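Local coordinates for Slr1438 protein (Synechocystis sp., PDB 3K25) that is of unknown function but may bind carbohydrate and act as an aldose 1-epimerase-like sugar isomerase, at residues 178-188 and 207-218. Residues are numbered along the deposited sequence; the frame is centred on the assembly and turned at random.
Sequences AIPANDYLDQK and DLAFTQISQPRA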
loop_
_atom_site.group_PDB
_atom_site.type_symbol
_atom_site.label_atom_id
_atom_site.label_comp_id
_atom_site.label_asym_id
_atom_site.label_seq_id
_atom_site.Cartn_x
_atom_site.Cartn_y
_atom_site.Cartn_z
ATOM N N ALA A 178 13.190 5.731 -11.877
ATOM C CA ALA A 178 13.962 4.527 -12.110
ATOM C C ALA A 178 13.055 3.320 -11.930
ATOM O O ALA A 178 13.107 2.625 -10.911
ATOM C CB ALA A 178 15.137 4.460 -11.142
ATOM N N ILE A 179 12.218 3.096 -12.933
ATOM C CA ILE A 179 11.286 1.981 -12.948
ATOM C C ILE A 179 11.845 0.943 -13.926
ATOM O O ILE A 179 12.132 1.263 -15.074
ATOM C CB ILE A 179 9.917 2.467 -13.414
ATOM C CG1 ILE A 179 9.493 3.662 -12.546
ATOM C CG2 ILE A 179 8.911 1.328 -13.360
ATOM C CD1 ILE A 179 8.270 4.418 -13.057
ATOM N N PRO A 180 12.007 -0.314 -13.477
ATOM C CA PRO A 180 12.539 -1.424 -14.282
ATOM C C PRO A 180 11.550 -2.083 -15.234
ATOM O O PRO A 180 11.197 -3.252 -15.079
ATOM C CB PRO A 180 13.046 -2.389 -13.226
ATOM C CG PRO A 180 11.986 -2.250 -12.162
ATOM C CD PRO A 180 11.738 -0.749 -12.093
ATOM N N ALA A 181 11.119 -1.321 -16.227
ATOM C CA ALA A 181 10.183 -1.800 -17.234
ATOM C C ALA A 181 10.492 -1.143 -18.570
ATOM O O ALA A 181 11.340 -0.263 -18.661
ATOM C CB ALA A 181 8.761 -1.472 -16.821
ATOM N N ASN A 182 9.788 -1.566 -19.611
ATOM C CA ASN A 182 9.991 -1.004 -20.933
ATOM C C ASN A 182 8.679 -0.470 -21.470
ATOM O O ASN A 182 8.650 0.253 -22.462
ATOM C CB ASN A 182 10.553 -2.070 -21.878
ATOM C CG ASN A 182 11.990 -2.449 -21.542
ATOM O OD1 ASN A 182 12.844 -1.583 -21.358
ATOM N ND2 ASN A 182 12.262 -3.747 -21.476
ATOM N N ASP A 183 7.591 -0.830 -20.796
ATOM C CA ASP A 183 6.255 -0.407 -21.194
ATOM C C ASP A 183 5.360 -0.284 -19.975
ATOM O O ASP A 183 5.630 -0.883 -18.941
ATOM C CB ASP A 183 5.634 -1.436 -22.136
ATOM C CG ASP A 183 6.392 -1.576 -23.433
ATOM O OD1 ASP A 183 6.459 -0.575 -24.181
ATOM O OD2 ASP A 183 6.915 -2.681 -23.702
ATOM N N TYR A 184 4.294 0.497 -20.098
ATOM C CA TYR A 184 3.352 0.637 -19.002
ATOM C C TYR A 184 1.923 0.631 -19.531
ATOM O O TYR A 184 1.694 0.626 -20.738
ATOM C CB TYR A 184 3.619 1.911 -18.186
ATOM C CG TYR A 184 3.417 3.221 -18.911
ATOM C CD1 TYR A 184 4.489 3.894 -19.494
ATOM C CD2 TYR A 184 2.157 3.815 -18.974
ATOM C CE1 TYR A 184 4.310 5.132 -20.116
ATOM C CE2 TYR A 184 1.969 5.051 -19.594
ATOM C CZ TYR A 184 3.048 5.705 -20.161
ATOM O OH TYR A 184 2.865 6.929 -20.762
ATOM N N LEU A 185 0.961 0.626 -18.620
ATOM C CA LEU A 185 -0.437 0.592 -19.005
ATOM C C LEU A 185 -1.225 1.718 -18.340
ATOM O O LEU A 185 -1.424 1.706 -17.125
ATOM C CB LEU A 185 -1.024 -0.760 -18.610
ATOM C CG LEU A 185 -2.397 -1.125 -19.157
ATOM C CD1 LEU A 185 -3.460 -0.193 -18.593
ATOM C CD2 LEU A 185 -2.349 -1.060 -20.674
ATOM N N ASP A 186 -1.670 2.686 -19.139
ATOM C CA ASP A 186 -2.451 3.804 -18.620
ATOM C C ASP A 186 -3.816 3.265 -18.236
ATOM O O ASP A 186 -4.734 3.225 -19.055
ATOM C CB ASP A 186 -2.625 4.890 -19.679
ATOM C CG ASP A 186 -3.454 6.056 -19.178
ATOM O OD1 ASP A 186 -2.946 6.830 -18.341
ATOM O OD2 ASP A 186 -4.618 6.190 -19.612
ATOM N N GLN A 187 -3.944 2.856 -16.983
ATOM C CA GLN A 187 -5.185 2.288 -16.498
ATOM C C GLN A 187 -6.411 3.139 -16.762
ATOM O O GLN A 187 -7.533 2.637 -16.724
ATOM C CB GLN A 187 -5.044 1.972 -15.018
ATOM C CG GLN A 187 -4.083 0.831 -14.788
ATOM C CD GLN A 187 -3.904 0.510 -13.336
ATOM O OE1 GLN A 187 -3.286 1.270 -12.597
ATOM N NE2 GLN A 187 -4.450 -0.618 -12.908
ATOM N N LYS A 188 -6.205 4.422 -17.043
ATOM C CA LYS A 188 -7.322 5.313 -17.333
ATOM C C LYS A 188 -7.949 4.910 -18.666
ATOM O O LYS A 188 -9.113 4.516 -18.731
ATOM C CB LYS A 188 -6.841 6.762 -17.425
ATOM C CG LYS A 188 -6.194 7.289 -16.159
ATOM C CD LYS A 188 -5.816 8.772 -16.282
ATOM C CE LYS A 188 -4.808 9.017 -17.407
ATOM N NZ LYS A 188 -4.334 10.426 -17.463
ATOM N N ASP A 207 -1.690 7.446 -14.236
ATOM C CA ASP A 207 -2.108 6.223 -13.558
ATOM C C ASP A 207 -1.521 5.059 -14.335
ATOM O O ASP A 207 -2.234 4.361 -15.053
ATOM C CB ASP A 207 -3.638 6.128 -13.535
ATOM C CG ASP A 207 -4.148 5.049 -12.589
ATOM O OD1 ASP A 207 -3.877 3.848 -12.817
ATOM O OD2 ASP A 207 -4.824 5.401 -11.605
ATOM N N LEU A 208 -0.219 4.851 -14.176
ATOM C CA LEU A 208 0.488 3.803 -14.902
ATOM C C LEU A 208 0.726 2.478 -14.164
ATOM O O LEU A 208 1.131 2.452 -12.995
ATOM C CB LEU A 208 1.832 4.350 -15.398
ATOM C CG LEU A 208 1.886 5.758 -16.022
ATOM C CD1 LEU A 208 0.587 6.080 -16.765
ATOM C CD2 LEU A 208 2.116 6.784 -14.926
ATOM N N ALA A 209 0.483 1.377 -14.873
ATOM C CA ALA A 209 0.685 0.042 -14.322
ATOM C C ALA A 209 1.759 -0.714 -15.113
ATOM O O ALA A 209 1.507 -1.185 -16.227
ATOM C CB ALA A 209 -0.625 -0.737 -14.343
ATOM N N PHE A 210 2.959 -0.808 -14.543
ATOM C CA PHE A 210 4.053 -1.533 -15.172
ATOM C C PHE A 210 3.938 -2.994 -14.721
ATOM O O PHE A 210 4.407 -3.359 -13.645
ATOM C CB PHE A 210 5.384 -0.968 -14.704
ATOM C CG PHE A 210 5.560 0.495 -14.980
ATOM C CD1 PHE A 210 6.204 0.927 -16.136
ATOM C CD2 PHE A 210 5.114 1.446 -14.069
ATOM C CE1 PHE A 210 6.410 2.280 -16.381
ATOM C CE2 PHE A 210 5.314 2.804 -14.304
ATOM C CZ PHE A 210 5.965 3.222 -15.464
ATOM N N THR A 211 3.316 -3.840 -15.528
ATOM C CA THR A 211 3.164 -5.229 -15.127
ATOM C C THR A 211 4.279 -6.153 -15.600
ATOM O O THR A 211 4.181 -7.374 -15.439
ATOM C CB THR A 211 1.817 -5.798 -15.611
ATOM O OG1 THR A 211 1.791 -5.818 -17.042
ATOM C CG2 THR A 211 0.663 -4.939 -15.098
ATOM N N GLN A 212 5.336 -5.576 -16.171
ATOM C CA GLN A 212 6.481 -6.347 -16.670
ATOM C C GLN A 212 7.764 -5.677 -16.192
ATOM O O GLN A 212 8.324 -4.821 -16.880
ATOM C CB GLN A 212 6.459 -6.378 -18.198
ATOM C CG GLN A 212 7.399 -7.388 -18.828
ATOM C CD GLN A 212 7.003 -8.815 -18.515
ATOM O OE1 GLN A 212 5.841 -9.194 -18.672
ATOM N NE2 GLN A 212 7.968 -9.617 -18.078
ATOM N N ILE A 213 8.232 -6.071 -15.012
ATOM C CA ILE A 213 9.432 -5.468 -14.437
ATOM C C ILE A 213 10.624 -6.403 -14.383
ATOM O O ILE A 213 10.469 -7.612 -14.199
ATOM C CB ILE A 213 9.149 -4.917 -13.011
ATOM C CG1 ILE A 213 8.635 -6.035 -12.093
ATOM C CG2 ILE A 213 8.142 -3.771 -13.098
ATOM C CD1 ILE A 213 8.292 -5.573 -10.703
ATOM N N SER A 214 11.815 -5.828 -14.527
ATOM C CA SER A 214 13.055 -6.600 -14.533
ATOM C C SER A 214 13.904 -6.488 -13.269
ATOM O O SER A 214 15.035 -6.983 -13.224
ATOM C CB SER A 214 13.898 -6.180 -15.736
ATOM O OG SER A 214 14.113 -4.780 -15.743
ATOM N N GLN A 215 13.363 -5.840 -12.245
ATOM C CA GLN A 215 14.086 -5.652 -10.992
ATOM C C GLN A 215 13.137 -5.727 -9.809
ATOM O O GLN A 215 12.005 -5.264 -9.884
ATOM C CB GLN A 215 14.766 -4.281 -10.971
ATOM C CG GLN A 215 15.991 -4.130 -11.854
ATOM C CD GLN A 215 17.267 -4.428 -11.109
ATOM O OE1 GLN A 215 17.567 -5.580 -10.814
ATOM N NE2 GLN A 215 18.021 -3.385 -10.782
ATOM N N PRO A 216 13.591 -6.314 -8.698
ATOM C CA PRO A 216 12.746 -6.421 -7.509
ATOM C C PRO A 216 12.816 -5.100 -6.733
ATOM O O PRO A 216 12.727 -5.080 -5.502
ATOM C CB PRO A 216 13.386 -7.574 -6.753
ATOM C CG PRO A 216 14.856 -7.334 -7.013
ATOM C CD PRO A 216 14.871 -7.022 -8.503
ATOM N N ARG A 217 12.989 -4.000 -7.464
ATOM C CA ARG A 217 13.083 -2.685 -6.848
ATOM C C ARG A 217 12.772 -1.564 -7.820
ATOM O O ARG A 217 12.605 -1.787 -9.010
ATOM C CB ARG A 217 14.486 -2.454 -6.274
ATOM C CG ARG A 217 15.614 -2.458 -7.307
ATOM C CD ARG A 217 16.938 -2.013 -6.687
ATOM N NE ARG A 217 17.196 -2.670 -5.404
ATOM C CZ ARG A 217 17.437 -3.972 -5.244
ATOM N NH1 ARG A 217 17.468 -4.792 -6.294
ATOM N NH2 ARG A 217 17.621 -4.463 -4.020
ATOM N N ALA A 218 12.720 -0.349 -7.283
ATOM C CA ALA A 218 12.434 0.866 -8.047
ATOM C C ALA A 218 12.634 2.073 -7.111
ATOM O O ALA A 218 12.594 1.934 -5.886
ATOM C CB ALA A 218 11.001 0.829 -8.571
#
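Phe210 lies flat between Ile179 and Tyr184, a case of one aromatic ring filling the space between a loop residue and a strand residue of the same segment. The CG2 methyl of Ile179 sits over the ring centre, 3.7 Å from the centroid of Phe210, and carries a CH-pi contact almost along the ring normal. CB of Tyr184 makes a second one on the opposite face, shifted toward the rim. With CG2 of Ile179 anti to the backbone N, CG1 lies beside that N, and the extended chi2 (169°) carries CD1 to Phe210 CZ at 3.5 Å. Replacement of Phe210 by an alanine would probably open a gap between Ile179 and Tyr184 and leave CG2 and CD1 of Ile179 without the ring they rest on. The Tyr184 ring, swung over its own backbone by a chi1 of 65°, extends alongside Leu208, its CD2 and CE2 against Leu208 CG and CD1. Tyr195, from the connection between the segments, packs against Phe210 edge-to-face, and His193 meets Tyr184.

Backbone bonds join the segments on either side of this cluster. Ala209 N donates to Leu185 O at 3.0 Å, and Gln187 N reaches Asp207 O at 3.0 Å. Beyond Phe210, Pro180, centre of an inverse gamma turn, offers its O to Ser214 N at 2.7 Å, while its ring lies against Gln215 CB and approaches Arg217 O.

The short strand 183-186 thus pairs antiparallel with 205-210, itself bonded to strand 239-245. The contact links the edge region of this antiparallel sheet, through the loop 211-216, to strand 217-222 of another, consistent with the beta-sandwich of the galactose mutarotase-like fold, to which aldose 1-epimerases belong.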